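Local coordinates for protein neuraminidase (Bacteroides thetaiotaomicron, PDB 5MUL) that probably hydrolyses glycosidic bonds as a rhamnosidase-like glycoside hydrolase built as a beta-propeller, and binds glucuronic acid, at residues His90-Ile95 against Val141-Phe146; Asn195-Leu200 against Ile268-Met273; His308-Thr313 against Ala359-Val364. One frame throughout, in Å; residues are numbered along the deposited sequence.

Interaction 1: residues His90-Ile95 against Val141-Phe146; sequences HNIISI and VTYPEF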
# COMPACT_ATOMS: atom_id res chain seq x y z
N HIS A 90 8.13 11.32 -7.27
CA HIS A 90 7.71 12.61 -7.84
C HIS A 90 6.72 13.35 -6.95
O HIS A 90 7.04 14.43 -6.46
CB HIS A 90 7.10 12.41 -9.24
N ASN A 91 5.51 12.80 -6.75
CA ASN A 91 4.42 13.50 -6.03
C ASN A 91 3.57 12.52 -5.20
O ASN A 91 2.47 12.14 -5.59
CB ASN A 91 3.52 14.24 -7.03
N ILE A 92 4.10 12.16 -4.04
CA ILE A 92 3.51 11.13 -3.17
C ILE A 92 3.01 11.75 -1.88
O ILE A 92 3.71 12.55 -1.27
CB ILE A 92 4.58 10.08 -2.81
CG1 ILE A 92 5.00 9.34 -4.08
CG2 ILE A 92 4.07 9.12 -1.73
CD1 ILE A 92 6.16 8.39 -3.90
N ILE A 93 1.79 11.39 -1.47
CA ILE A 93 1.20 11.87 -0.21
C ILE A 93 0.75 10.66 0.60
O ILE A 93 0.09 9.77 0.05
CB ILE A 93 -0.03 12.79 -0.42
CG1 ILE A 93 0.25 13.91 -1.42
CG2 ILE A 93 -0.53 13.33 0.92
CD1 ILE A 93 -1.01 14.58 -1.96
N SER A 94 1.11 10.59 1.87
CA SER A 94 0.58 9.57 2.81
C SER A 94 -0.01 10.31 4.00
O SER A 94 0.62 11.21 4.55
CB SER A 94 1.65 8.56 3.31
OG SER A 94 1.13 7.52 4.18
N ILE A 95 -1.19 9.86 4.43
CA ILE A 95 -1.88 10.39 5.59
C ILE A 95 -2.36 9.26 6.49
O ILE A 95 -2.61 8.13 6.02
CB ILE A 95 -3.05 11.32 5.20
CG1 ILE A 95 -4.26 10.55 4.68
CG2 ILE A 95 -2.60 12.37 4.21
CD1 ILE A 95 -5.49 11.38 4.32
N VAL A 141 14.67 11.39 2.01
CA VAL A 141 13.45 10.63 2.27
C VAL A 141 12.61 10.53 1.02
O VAL A 141 12.23 11.58 0.44
CB VAL A 141 12.65 11.34 3.37
CG1 VAL A 141 11.31 10.65 3.62
CG2 VAL A 141 13.48 11.46 4.64
N THR A 142 12.28 9.31 0.59
CA THR A 142 11.24 9.09 -0.40
C THR A 142 10.24 8.05 0.07
O THR A 142 10.50 7.32 1.04
CB THR A 142 11.81 8.69 -1.78
OG1 THR A 142 12.62 7.52 -1.65
CG2 THR A 142 12.61 9.81 -2.41
N TYR A 143 9.11 7.99 -0.62
CA TYR A 143 8.09 6.97 -0.38
C TYR A 143 7.67 6.84 1.09
O TYR A 143 7.73 5.76 1.67
CB TYR A 143 8.54 5.63 -0.93
CG TYR A 143 8.73 5.65 -2.42
CD1 TYR A 143 7.64 5.54 -3.28
CD2 TYR A 143 10.02 5.79 -2.97
CE1 TYR A 143 7.84 5.57 -4.68
CE2 TYR A 143 10.22 5.80 -4.34
CZ TYR A 143 9.13 5.71 -5.17
OH TYR A 143 9.38 5.73 -6.54
N PRO A 144 7.20 7.93 1.69
CA PRO A 144 6.67 7.86 3.04
C PRO A 144 5.40 7.04 3.12
O PRO A 144 4.54 7.13 2.21
CB PRO A 144 6.34 9.31 3.34
CG PRO A 144 5.99 9.87 1.99
CD PRO A 144 7.01 9.26 1.10
N GLU A 145 5.24 6.29 4.21
CA GLU A 145 4.02 5.48 4.39
C GLU A 145 3.68 5.44 5.87
O GLU A 145 4.54 5.07 6.67
CB GLU A 145 4.24 4.02 3.95
CG GLU A 145 4.81 3.75 2.54
CD GLU A 145 5.49 2.38 2.28
OE1 GLU A 145 5.60 1.47 3.15
OE2 GLU A 145 5.97 2.20 1.15
N PHE A 146 2.44 5.75 6.26
CA PHE A 146 1.95 5.54 7.61
C PHE A 146 1.10 4.29 7.72
O PHE A 146 0.41 3.91 6.78
CB PHE A 146 1.05 6.68 8.07
CG PHE A 146 1.76 8.00 8.24
CD1 PHE A 146 2.46 8.32 9.39
CD2 PHE A 146 1.68 8.98 7.24
CE1 PHE A 146 3.07 9.53 9.55
CE2 PHE A 146 2.29 10.20 7.41
CZ PHE A 146 2.99 10.48 8.56
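Ile-92 and Tyr-143 meet obliquely, the delta methyl of the isoleucine set against the CD1-CE1 bond of the phenol ring: CD1 of Ile-92 lies 3.3 Å from CD1 of Tyr-143 and 3.4 Å from its CE1, a tight apolar contact. With CG1 beside the backbone N and anti to the carbonyl carbon (chi1 -65°), Ile-92 sends CD1 to the ring, while its other branch, CG2, rests 4.1 Å from CD of Pro-144. Tyr-143 stands at a corner of the chain, where the strand direction changes; its CB leads away from residues 90-95 and only the ring swings back to them. The phenol oxygen is held by the backbone N of Ala-89, just before the first segment.

Two residues beyond Ile-92, the contact turns polar. In one of the two conformers modelled for Ser-94, OG is anti to the backbone N (chi1 -177°) and accepts the backbone N-H of Phe-146, 3.0 Å from N to OG, with an N-H...O angle of 157°. CB of the same serine lies 3.4 Å from the carbonyl O of Pro-144. The Phe-146 ring presents its edge: OG of Ser-94 lies near the ring plane, 3.4 Å from CD2, and the carbonyl O of Ser-94 is 3.5 Å from CE2. Phe-156 meets this ring from within the second sheet.

Strands 92-95 and 144-146 run nearly parallel, but they belong to separate sheets. Ile-92 and Ser-94 pair through their backbones with Asp-108 and Ser-106, Glu-145 with Val-157. Each strand pairs antiparallel within its own sheet, so the side chains join the inner strands of two successive blades, as is characteristic of a beta-propeller.

Interaction 2: residues Asn195-Leu200 against Ile268-Met273; sequences NAYWQL and INQTSM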
# COMPACT_ATOMS: atom_id res chain seq x y z
N ASN A 195 18.90 -4.06 -4.01
CA ASN A 195 17.94 -3.23 -3.31
C ASN A 195 16.67 -4.04 -3.09
O ASN A 195 16.48 -5.10 -3.66
CB ASN A 195 17.65 -1.95 -4.09
CG ASN A 195 18.89 -1.08 -4.24
OD1 ASN A 195 19.48 -1.01 -5.31
ND2 ASN A 195 19.30 -0.45 -3.17
N ALA A 196 15.85 -3.57 -2.16
CA ALA A 196 14.58 -4.20 -1.82
C ALA A 196 13.46 -3.23 -2.10
O ALA A 196 13.61 -2.02 -1.92
CB ALA A 196 14.57 -4.59 -0.37
N TYR A 197 12.31 -3.76 -2.53
CA TYR A 197 11.08 -2.97 -2.67
C TYR A 197 10.01 -3.68 -1.88
O TYR A 197 9.68 -4.83 -2.18
CB TYR A 197 10.68 -2.87 -4.13
CG TYR A 197 11.60 -2.02 -4.95
CD1 TYR A 197 11.47 -0.64 -4.96
CD2 TYR A 197 12.64 -2.59 -5.68
CE1 TYR A 197 12.31 0.16 -5.73
CE2 TYR A 197 13.48 -1.79 -6.43
CZ TYR A 197 13.30 -0.43 -6.44
OH TYR A 197 14.14 0.37 -7.21
N TRP A 198 9.47 -2.98 -0.90
CA TRP A 198 8.65 -3.56 0.16
C TRP A 198 7.23 -3.03 0.14
O TRP A 198 6.94 -2.00 -0.48
CB TRP A 198 9.26 -3.26 1.53
CG TRP A 198 9.56 -1.83 1.79
CD1 TRP A 198 8.66 -0.86 2.18
CD2 TRP A 198 10.81 -1.16 1.61
NE1 TRP A 198 9.30 0.34 2.29
CE2 TRP A 198 10.60 0.20 1.94
CE3 TRP A 198 12.08 -1.57 1.21
CZ2 TRP A 198 11.63 1.14 1.88
CZ3 TRP A 198 13.09 -0.61 1.15
CH2 TRP A 198 12.84 0.71 1.49
N GLN A 199 6.35 -3.78 0.79
CA GLN A 199 5.00 -3.34 1.16
C GLN A 199 4.67 -3.91 2.51
O GLN A 199 5.22 -4.96 2.91
CB GLN A 199 3.96 -3.80 0.14
CG GLN A 199 3.98 -5.29 -0.24
CD GLN A 199 4.90 -5.70 -1.39
OE1 GLN A 199 5.28 -6.90 -1.49
NE2 GLN A 199 5.23 -4.79 -2.25
N LEU A 200 3.81 -3.24 3.25
CA LEU A 200 3.46 -3.63 4.63
C LEU A 200 1.97 -3.55 4.86
O LEU A 200 1.20 -2.93 4.09
CB LEU A 200 4.17 -2.76 5.68
CG LEU A 200 5.70 -2.82 5.72
CD1 LEU A 200 6.31 -1.74 4.82
CD2 LEU A 200 6.19 -2.62 7.14
N ILE A 268 6.86 -7.52 -10.90
CA ILE A 268 6.81 -6.12 -10.58
C ILE A 268 7.23 -5.87 -9.15
O ILE A 268 7.15 -6.77 -8.31
CB ILE A 268 5.40 -5.55 -10.89
CG1 ILE A 268 5.39 -4.01 -10.88
CG2 ILE A 268 4.34 -6.17 -9.98
CD1 ILE A 268 6.28 -3.34 -11.91
N ASN A 269 7.74 -4.68 -8.91
CA ASN A 269 8.12 -4.24 -7.55
C ASN A 269 7.11 -3.22 -6.99
O ASN A 269 6.54 -2.47 -7.76
CB ASN A 269 9.52 -3.63 -7.53
CG ASN A 269 9.74 -2.59 -8.59
OD1 ASN A 269 9.89 -2.92 -9.76
ND2 ASN A 269 9.81 -1.34 -8.19
N GLN A 270 6.93 -3.21 -5.66
CA GLN A 270 6.10 -2.25 -4.92
C GLN A 270 4.64 -2.47 -5.22
O GLN A 270 4.03 -1.73 -5.99
CB GLN A 270 6.47 -0.79 -5.22
CG GLN A 270 7.94 -0.47 -5.06
CD GLN A 270 8.28 0.91 -5.56
OE1 GLN A 270 8.04 1.92 -4.89
NE2 GLN A 270 8.87 0.97 -6.74
N THR A 271 4.08 -3.50 -4.60
CA THR A 271 2.66 -3.82 -4.76
C THR A 271 1.99 -3.65 -3.40
O THR A 271 2.14 -2.58 -2.79
CB THR A 271 2.45 -5.20 -5.42
OG1 THR A 271 2.95 -6.24 -4.59
CG2 THR A 271 3.12 -5.24 -6.79
N SER A 272 1.22 -4.62 -2.96
CA SER A 272 0.54 -4.51 -1.67
C SER A 272 0.27 -5.86 -1.09
O SER A 272 0.40 -6.90 -1.77
CB SER A 272 -0.77 -3.73 -1.85
OG SER A 272 -1.70 -4.52 -2.59
N MET A 273 -0.10 -5.86 0.18
CA MET A 273 -0.38 -7.06 0.89
C MET A 273 -1.45 -6.79 1.93
O MET A 273 -1.68 -5.62 2.27
CB MET A 273 0.90 -7.64 1.53
CG MET A 273 1.43 -6.85 2.70
SD MET A 273 2.92 -7.53 3.40
CE MET A 273 2.48 -9.14 3.69
O HOH W 1 7.48 -5.15 -3.73
O HOH W 2 0.37 -3.19 1.37
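Asn-269 carries CG between its backbone N and carbonyl carbon (chi1 50°), which lays its side chain alongside Tyr-197, both pointing the same way, and brings ND2 over the centre of the tyrosine ring, 3.6 Å above the plane. The amide is tilted 45° to the ring rather than lying flat on it. CB of Asn-269 also packs on CB of Tyr-197, at 3.7 Å. Arg-215 NH2 and Asn-223 ND2 both bond to OD1 of Asn-269, fixing the rotation that turns ND2 to the ring. In one of two modelled conformers, the Gln-270 side chain passes obliquely by the same tyrosine, its CG 3.5 Å from CD1 of Tyr-197.

The directions of 197-200 and 269-273 differ by 10°. Strand 195-202 is the innermost of one propeller blade and 272-275 that of the next, each pairing with its own sheet, and in the gap two waters link the backbones. Water 1 donates to Tyr-197 O (2.7 Å) and accepts from Gln-270 N; water 2 donates to Leu-200 O and accepts from Met-273 N, 3.0 Å away.

Between the waters the aliphatic part of Gln-199 reaches across, its CG 3.8 Å from CA of Ser-272. Met-273, with SD extended beyond CG, sets SD 3.5 Å from the carbonyl O of Gln-199, while its CG packs near the C atom of Leu-200.

Interaction 3: residues His308-Thr313 against Ala359-Val364; sequences HNRQVT and AHTADV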
# COMPACT_ATOMS: atom_id res chain seq x y z
N HIS A 308 1.25 -20.77 -0.58
CA HIS A 308 0.57 -21.15 -1.81
C HIS A 308 0.59 -19.97 -2.76
O HIS A 308 0.65 -18.80 -2.33
CB HIS A 308 -0.89 -21.49 -1.54
CG HIS A 308 -1.11 -22.49 -0.46
ND1 HIS A 308 -1.01 -23.85 -0.67
CD2 HIS A 308 -1.43 -22.34 0.84
CE1 HIS A 308 -1.25 -24.49 0.46
NE2 HIS A 308 -1.51 -23.60 1.39
N ASN A 309 0.51 -20.25 -4.04
CA ASN A 309 0.23 -19.20 -4.99
C ASN A 309 -0.74 -19.66 -6.06
O ASN A 309 -0.80 -20.84 -6.42
CB ASN A 309 1.49 -18.59 -5.57
CG ASN A 309 2.41 -19.60 -6.22
OD1 ASN A 309 2.41 -19.73 -7.45
ND2 ASN A 309 3.24 -20.28 -5.42
N ARG A 310 -1.53 -18.72 -6.53
CA ARG A 310 -2.61 -19.00 -7.44
C ARG A 310 -2.73 -17.89 -8.46
O ARG A 310 -2.60 -16.70 -8.14
CB ARG A 310 -3.88 -19.14 -6.61
CG ARG A 310 -5.03 -19.68 -7.36
CD ARG A 310 -6.19 -20.06 -6.47
NE ARG A 310 -7.27 -20.25 -7.39
CZ ARG A 310 -8.56 -20.21 -7.12
NH1 ARG A 310 -9.02 -19.97 -5.89
NH2 ARG A 310 -9.41 -20.40 -8.12
N GLN A 311 -2.96 -18.25 -9.71
CA GLN A 311 -3.20 -17.32 -10.78
C GLN A 311 -4.64 -16.77 -10.63
O GLN A 311 -5.57 -17.50 -10.28
CB GLN A 311 -3.04 -18.08 -12.11
CG GLN A 311 -2.95 -17.23 -13.33
CD GLN A 311 -2.63 -18.03 -14.60
OE1 GLN A 311 -3.43 -18.02 -15.55
NE2 GLN A 311 -1.47 -18.71 -14.62
N VAL A 312 -4.83 -15.48 -10.87
CA VAL A 312 -6.11 -14.82 -10.57
C VAL A 312 -7.01 -14.64 -11.77
O VAL A 312 -8.23 -14.77 -11.65
CB VAL A 312 -5.84 -13.48 -9.84
CG1 VAL A 312 -7.13 -12.72 -9.56
CG2 VAL A 312 -5.07 -13.73 -8.55
N THR A 313 -6.43 -14.23 -12.89
CA THR A 313 -7.20 -14.09 -14.09
C THR A 313 -6.53 -14.94 -15.20
O THR A 313 -5.53 -15.63 -14.99
CB THR A 313 -7.40 -12.60 -14.45
OG1 THR A 313 -6.17 -12.03 -14.92
CG2 THR A 313 -7.88 -11.77 -13.24
N ALA A 359 -11.54 -9.15 -9.25
CA ALA A 359 -11.67 -10.60 -9.21
C ALA A 359 -12.04 -11.01 -7.82
O ALA A 359 -11.41 -10.60 -6.85
CB ALA A 359 -10.36 -11.26 -9.64
N HIS A 360 -13.06 -11.85 -7.68
CA HIS A 360 -13.58 -12.23 -6.42
C HIS A 360 -13.63 -13.75 -6.32
O HIS A 360 -14.12 -14.38 -7.25
CB HIS A 360 -14.99 -11.62 -6.29
CG HIS A 360 -15.80 -12.17 -5.19
ND1 HIS A 360 -15.36 -12.28 -3.90
CD2 HIS A 360 -17.08 -12.62 -5.18
CE1 HIS A 360 -16.32 -12.78 -3.15
NE2 HIS A 360 -17.37 -12.99 -3.90
N THR A 361 -13.12 -14.29 -5.23
CA THR A 361 -13.36 -15.70 -4.91
C THR A 361 -13.89 -15.82 -3.51
O THR A 361 -13.44 -15.14 -2.58
CB THR A 361 -12.07 -16.57 -5.08
OG1 THR A 361 -12.38 -17.93 -4.76
CG2 THR A 361 -10.94 -16.13 -4.17
N ALA A 362 -14.83 -16.75 -3.31
CA ALA A 362 -15.33 -17.04 -1.98
C ALA A 362 -14.31 -17.70 -1.06
O ALA A 362 -14.43 -17.67 0.17
CB ALA A 362 -16.57 -17.95 -2.09
N ASP A 363 -13.32 -18.37 -1.66
CA ASP A 363 -12.32 -19.06 -0.88
C ASP A 363 -11.11 -19.25 -1.77
O ASP A 363 -11.17 -19.95 -2.78
CB ASP A 363 -12.86 -20.40 -0.39
CG ASP A 363 -11.93 -21.11 0.57
OD1 ASP A 363 -10.70 -20.87 0.55
OD2 ASP A 363 -12.43 -21.96 1.34
N VAL A 364 -10.02 -18.59 -1.40
CA VAL A 364 -8.80 -18.60 -2.19
C VAL A 364 -8.27 -20.02 -2.43
O VAL A 364 -7.74 -20.28 -3.49
CB VAL A 364 -7.72 -17.68 -1.57
CG1 VAL A 364 -7.25 -18.18 -0.21
CG2 VAL A 364 -6.56 -17.46 -2.54
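Across this contact the backbones stay well apart, with CA of Val-312 7.1 Å from CA of Ala-359 and CA of Arg-310 8.1 Å from CA of Val-364, so side chains bridge the gap. Arg-310 spans it at full length: CG is anti to the backbone N (chi1 -169°) and the chain runs straight on to NE. At its end NH1 gives a hydrogen bond to the carbonyl O of Val-364, 2.7 Å away, with an N-H...O angle of 150°. The oxygen sits at the guanidinium edge, near its plane, but NH1 approaches the carbonyl from 46° above its plane. Arg-310 NH2 bonds to the carbonyl of Gly-367, so both terminal nitrogens grip backbone oxygens of the turn that follows strand 357-361.

Strand 307-311 is the outermost of its propeller blade, whereas 357-361 is the third strand of the next one; the arginine thus ties neighbouring blades together toward the rim. The turn it grips begins as an ST turn, in which Thr-361 OG1 accepts from Asp-363 N at 3.3 Å.

At Val-312, just past the end of strand 307-311, the meeting is apolar. CG1 of Val-312 presses on CB of Ala-359, 3.5 Å apart, and CG2 of Thr-313 touches the same methyl more loosely at 4.4 Å. The side chains of Arg-310 and Val-312 from one segment and Ala-359 and Thr-361 from the other all touch Trp-369.

How the interactions relate
All three contacts are partly buried and join successive blades of the propeller, but at different depths. Interactions 1 and 2, with centres 14 Å apart, lie between innermost strands near the centre of the molecule and touch each other: Glu-145 OE1, hydrogen-bonded to Tyr-147, packs 3.7 Å from Leu-200 CD1. Interaction 3 lies farther out, its centre 19 Å from the chain's centre, and shares one sheet with interaction 2, which uses that blade's first strand where interaction 3 uses its last. A serine-to-backbone bond and apolar packing mark interaction 1, backbone-bridging waters and an amide over a ring interaction 2, and a long arginine reaching a turn interaction 3.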